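Local coordinates for aminotransferase, class V family protein (Trichomonas vaginalis, PDB 5F8V) that probably converts O-phospho-L-serine and 2-oxoglutarate into 3-phosphooxypyruvate and L-glutamate, using pyridoxal 5'-phosphate, in the serine biosynthesis pathway, at residues F167-S179 against I187-C199. Residues are numbered along the deposited sequence; the frame is centred on the assembly and turned at random.
Sequences FPDVPAPLIIDMS and ITQWEKVGCIFAC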
loop_
_atom_site.group_PDB
_atom_site.type_symbol
_atom_site.label_atom_id
_atom_site.label_comp_id
_atom_site.label_asym_id
_atom_site.label_seq_id
_atom_site.Cartn_x
_atom_site.Cartn_y
_atom_site.Cartn_z
ATOM N N PHE A 167 23.074 13.375 -12.360
ATOM C CA PHE A 167 21.907 13.340 -13.255
ATOM C C PHE A 167 22.348 13.540 -14.712
ATOM O O PHE A 167 23.291 14.285 -14.965
ATOM C CB PHE A 167 20.878 14.428 -12.904
ATOM C CG PHE A 167 20.192 14.255 -11.563
ATOM C CD1 PHE A 167 20.307 13.086 -10.795
ATOM C CD2 PHE A 167 19.388 15.283 -11.078
ATOM C CE1 PHE A 167 19.659 12.974 -9.581
ATOM C CE2 PHE A 167 18.732 15.164 -9.864
ATOM C CZ PHE A 167 18.869 14.013 -9.114
ATOM N N PRO A 168 21.678 12.861 -15.667
ATOM C CA PRO A 168 21.939 13.142 -17.079
ATOM C C PRO A 168 21.606 14.587 -17.470
ATOM O O PRO A 168 20.802 15.248 -16.799
ATOM C CB PRO A 168 21.002 12.180 -17.817
ATOM C CG PRO A 168 20.687 11.109 -16.841
ATOM C CD PRO A 168 20.689 11.782 -15.503
ATOM N N ASP A 169 22.246 15.050 -18.541
ATOM C CA ASP A 169 21.974 16.347 -19.144
ATOM C C ASP A 169 21.139 16.134 -20.410
ATOM O O ASP A 169 21.652 15.678 -21.432
ATOM C CB ASP A 169 23.300 17.045 -19.471
ATOM C CG ASP A 169 23.118 18.471 -19.964
ATOM O OD1 ASP A 169 22.078 19.100 -19.654
ATOM O OD2 ASP A 169 24.040 18.972 -20.647
ATOM N N VAL A 170 19.845 16.430 -20.317
ATOM C CA VAL A 170 18.925 16.305 -21.444
ATOM C C VAL A 170 17.909 17.446 -21.410
ATOM O O VAL A 170 17.662 18.023 -20.343
ATOM C CB VAL A 170 18.176 14.948 -21.455
ATOM C CG1 VAL A 170 19.150 13.794 -21.652
ATOM C CG2 VAL A 170 17.341 14.756 -20.198
ATOM N N PRO A 171 17.312 17.782 -22.572
ATOM C CA PRO A 171 16.365 18.905 -22.571
ATOM C C PRO A 171 15.123 18.670 -21.703
ATOM O O PRO A 171 14.808 19.511 -20.860
ATOM C CB PRO A 171 15.992 19.047 -24.053
ATOM C CG PRO A 171 17.181 18.511 -24.784
ATOM C CD PRO A 171 17.602 17.329 -23.949
ATOM N N ALA A 172 14.461 17.523 -21.876
ATOM C CA ALA A 172 13.210 17.256 -21.161
ATOM C C ALA A 172 13.443 17.090 -19.650
ATOM O O ALA A 172 14.559 16.745 -19.228
ATOM C CB ALA A 172 12.510 16.034 -21.736
ATOM N N PRO A 173 12.403 17.357 -18.833
ATOM C CA PRO A 173 12.546 17.144 -17.389
ATOM C C PRO A 173 12.728 15.667 -17.029
ATOM O O PRO A 173 12.164 14.790 -17.686
ATOM C CB PRO A 173 11.239 17.704 -16.803
ATOM C CG PRO A 173 10.302 17.829 -17.950
ATOM C CD PRO A 173 11.147 18.054 -19.165
ATOM N N LEU A 174 13.526 15.414 -16.002
ATOM C CA LEU A 174 13.875 14.053 -15.598
ATOM C C LEU A 174 12.781 13.458 -14.736
ATOM O O LEU A 174 12.242 14.133 -13.840
ATOM C CB LEU A 174 15.180 14.047 -14.803
ATOM C CG LEU A 174 16.437 14.550 -15.522
ATOM C CD1 LEU A 174 17.537 14.810 -14.504
ATOM C CD2 LEU A 174 16.901 13.569 -16.588
ATOM N N ILE A 175 12.456 12.198 -15.005
ATOM C CA ILE A 175 11.639 11.403 -14.099
ATOM C C ILE A 175 12.500 10.220 -13.673
ATOM O O ILE A 175 12.876 9.402 -14.515
ATOM C CB ILE A 175 10.328 10.933 -14.748
ATOM C CG1 ILE A 175 9.486 12.165 -15.120
ATOM C CG2 ILE A 175 9.583 10.013 -13.789
ATOM C CD1 ILE A 175 8.084 11.886 -15.585
ATOM N N ILE A 176 12.795 10.140 -12.374
ATOM C CA ILE A 176 13.857 9.290 -11.874
ATOM C C ILE A 176 13.325 8.243 -10.887
ATOM O O ILE A 176 12.724 8.589 -9.856
ATOM C CB ILE A 176 14.988 10.115 -11.202
ATOM C CG1 ILE A 176 15.311 11.375 -12.026
ATOM C CG2 ILE A 176 16.219 9.250 -11.001
ATOM C CD1 ILE A 176 16.518 12.160 -11.561
ATOM N N ASP A 177 13.550 6.968 -11.203
ATOM C CA ASP A 177 13.294 5.883 -10.237
ATOM C C ASP A 177 14.507 5.765 -9.330
ATOM O O ASP A 177 15.569 5.281 -9.752
ATOM C CB ASP A 177 13.009 4.557 -10.947
ATOM C CG ASP A 177 12.659 3.411 -9.979
ATOM O OD1 ASP A 177 12.580 3.609 -8.749
ATOM O OD2 ASP A 177 12.456 2.295 -10.471
ATOM N N MET A 178 14.334 6.213 -8.085
ATOM C CA MET A 178 15.361 6.127 -7.064
ATOM C C MET A 178 14.997 5.112 -5.991
ATOM O O MET A 178 15.389 5.260 -4.819
ATOM C CB MET A 178 15.543 7.502 -6.440
ATOM C CG MET A 178 16.118 8.523 -7.409
ATOM S SD MET A 178 16.512 10.019 -6.491
ATOM C CE MET A 178 17.595 10.865 -7.648
ATOM N N SER A 179 14.264 4.073 -6.379
ATOM C CA SER A 179 13.752 3.110 -5.392
ATOM C C SER A 179 14.876 2.529 -4.538
ATOM O O SER A 179 14.806 2.566 -3.303
ATOM C CB SER A 179 12.930 2.024 -6.075
ATOM O OG SER A 179 11.663 2.545 -6.454
ATOM N N ILE A 187 20.686 14.998 -3.049
ATOM C CA ILE A 187 20.208 15.263 -4.395
ATOM C C ILE A 187 20.439 16.748 -4.667
ATOM O O ILE A 187 20.045 17.582 -3.859
ATOM C CB ILE A 187 18.713 14.898 -4.541
ATOM C CG1 ILE A 187 18.535 13.371 -4.474
ATOM C CG2 ILE A 187 18.150 15.433 -5.849
ATOM C CD1 ILE A 187 17.093 12.914 -4.343
ATOM N N THR A 188 21.090 17.054 -5.789
ATOM C CA THR A 188 21.261 18.424 -6.288
ATOM C C THR A 188 20.656 18.534 -7.692
ATOM O O THR A 188 20.099 17.561 -8.229
ATOM C CB THR A 188 22.755 18.816 -6.346
ATOM O OG1 THR A 188 23.456 17.913 -7.215
ATOM C CG2 THR A 188 23.378 18.775 -4.957
ATOM N N GLN A 189 20.749 19.731 -8.270
ATOM C CA GLN A 189 20.271 20.001 -9.623
ATOM C C GLN A 189 18.769 19.734 -9.755
ATOM O O GLN A 189 18.314 19.085 -10.700
ATOM C CB GLN A 189 21.074 19.206 -10.665
ATOM C CG GLN A 189 22.581 19.431 -10.628
ATOM C CD GLN A 189 23.282 18.680 -11.751
ATOM O OE1 GLN A 189 23.137 17.464 -11.881
ATOM N NE2 GLN A 189 24.025 19.403 -12.585
ATOM N N TRP A 190 18.007 20.252 -8.798
ATOM C CA TRP A 190 16.545 20.137 -8.807
ATOM C C TRP A 190 15.897 20.748 -10.058
ATOM O O TRP A 190 14.859 20.269 -10.514
ATOM C CB TRP A 190 15.940 20.751 -7.531
ATOM C CG TRP A 190 16.250 19.960 -6.291
ATOM C CD1 TRP A 190 17.238 20.212 -5.384
ATOM C CD2 TRP A 190 15.583 18.778 -5.837
ATOM N NE1 TRP A 190 17.227 19.263 -4.397
ATOM C CE2 TRP A 190 16.218 18.375 -4.646
ATOM C CE3 TRP A 190 14.506 18.022 -6.321
ATOM C CZ2 TRP A 190 15.814 17.243 -3.928
ATOM C CZ3 TRP A 190 14.099 16.902 -5.610
ATOM C CH2 TRP A 190 14.752 16.522 -4.425
ATOM N N GLU A 191 16.528 21.777 -10.633
ATOM C CA GLU A 191 16.077 22.366 -11.902
ATOM C C GLU A 191 15.916 21.380 -13.082
ATOM O O GLU A 191 15.175 21.672 -14.019
ATOM C CB GLU A 191 16.987 23.543 -12.325
ATOM C CG GLU A 191 18.406 23.186 -12.779
ATOM C CD GLU A 191 19.422 23.076 -11.648
ATOM O OE1 GLU A 191 19.041 23.131 -10.459
ATOM O OE2 GLU A 191 20.620 22.928 -11.952
ATOM N N LYS A 192 16.620 20.247 -13.037
ATOM C CA LYS A 192 16.522 19.196 -14.071
ATOM C C LYS A 192 15.357 18.225 -13.885
ATOM O O LYS A 192 15.083 17.409 -14.784
ATOM C CB LYS A 192 17.805 18.349 -14.086
ATOM C CG LYS A 192 19.089 19.105 -14.346
ATOM C CD LYS A 192 20.285 18.171 -14.234
ATOM C CE LYS A 192 21.562 18.856 -14.694
ATOM N NZ LYS A 192 21.581 19.104 -16.160
ATOM N N VAL A 193 14.699 18.292 -12.721
ATOM C CA VAL A 193 13.823 17.232 -12.225
ATOM C C VAL A 193 12.335 17.585 -12.356
ATOM O O VAL A 193 11.868 18.590 -11.800
ATOM C CB VAL A 193 14.123 16.940 -10.736
ATOM C CG1 VAL A 193 13.183 15.862 -10.183
ATOM C CG2 VAL A 193 15.578 16.539 -10.541
ATOM N N GLY A 194 11.607 16.745 -13.089
ATOM C CA GLY A 194 10.157 16.769 -13.119
ATOM C C GLY A 194 9.586 15.963 -11.966
ATOM O O GLY A 194 8.699 16.441 -11.248
ATOM N N CYS A 195 10.097 14.742 -11.781
ATOM C CA CYS A 195 9.578 13.832 -10.759
ATOM C C CYS A 195 10.633 12.840 -10.258
ATOM O O CYS A 195 11.411 12.306 -11.041
ATOM C CB CYS A 195 8.372 13.069 -11.302
ATOM S SG CYS A 195 7.640 11.864 -10.163
ATOM N N ILE A 196 10.658 12.624 -8.948
ATOM C CA ILE A 196 11.454 11.565 -8.340
ATOM C C ILE A 196 10.500 10.703 -7.554
ATOM O O ILE A 196 9.592 11.219 -6.885
ATOM C CB ILE A 196 12.569 12.129 -7.427
ATOM C CG1 ILE A 196 13.702 12.692 -8.282
ATOM C CG2 ILE A 196 13.121 11.066 -6.483
ATOM C CD1 ILE A 196 14.685 13.565 -7.529
ATOM N N PHE A 197 10.704 9.393 -7.629
ATOM C CA PHE A 197 9.939 8.467 -6.802
ATOM C C PHE A 197 10.787 7.308 -6.288
ATOM O O PHE A 197 11.838 6.979 -6.854
ATOM C CB PHE A 197 8.681 7.967 -7.534
ATOM C CG PHE A 197 8.955 6.983 -8.631
ATOM C CD1 PHE A 197 9.394 7.417 -9.880
ATOM C CD2 PHE A 197 8.730 5.613 -8.437
ATOM C CE1 PHE A 197 9.627 6.509 -10.901
ATOM C CE2 PHE A 197 8.981 4.702 -9.454
ATOM C CZ PHE A 197 9.423 5.147 -10.685
ATOM N N ALA A 198 10.296 6.706 -5.204
ATOM C CA ALA A 198 10.959 5.599 -4.536
ATOM C C ALA A 198 9.960 4.808 -3.708
ATOM O O ALA A 198 9.220 5.383 -2.912
ATOM C CB ALA A 198 12.070 6.114 -3.640
ATOM N N CYS A 199 9.936 3.490 -3.906
ATOM C CA CYS A 199 9.210 2.596 -3.008
ATOM C C CYS A 199 9.980 2.548 -1.697
ATOM O O CYS A 199 11.185 2.764 -1.688
ATOM C CB CYS A 199 9.075 1.206 -3.631
ATOM S SG CYS A 199 10.644 0.351 -3.909
HETATM O O HOH W 1 23.414 15.343 -10.088
HETATM O O HOH W 2 18.940 17.324 -17.521
HETATM O O HOH W 3 13.695 2.855 -0.661
#
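With CG of F197 set between its backbone N and carbonyl carbon (chi1 73°), the ring leans across to D177, whose CA lies over one face in a CH-pi contact. CG anti to the backbone N (chi1 -177°) lays the D177 carboxylate nearly parallel to that ring, the planes 14° apart. D177 OD1 is gripped twice: S179 OG donates to its syn lone pair (2.7 Å), and S179 N, reaching it from above the carboxylate plane, closes an Asx turn; together they hold the carboxylate's rotation. S179 OG in turn accepts from C199 N at 3.2 Å.

Between parallel strands, L174 O takes both G194 N (2.8 Å) and C195 N (3.0 Å) where the register slips by one residue, a beta bulge at G194; regular pairing then runs on to M178 N and F197 O. On the side of I176 and I196, M178 SD packs on I196 CG2 (3.5 Å), and the M178 and I187 side chains reach toward each other tip to tip, while F167 CE2 touches V193 CG2 (3.5 Å).

D177 OD2 lies close to N1 of the pyridoxal-phosphate-modified lysine at position 202, consistent with the aspartate facing the pyridine nitrogen in fold type I aminotransferases. These two central strands of the mixed sheet are flanked by strands 148-154 and 209-215, and helix 78-89 covers the face bearing I175 and D177.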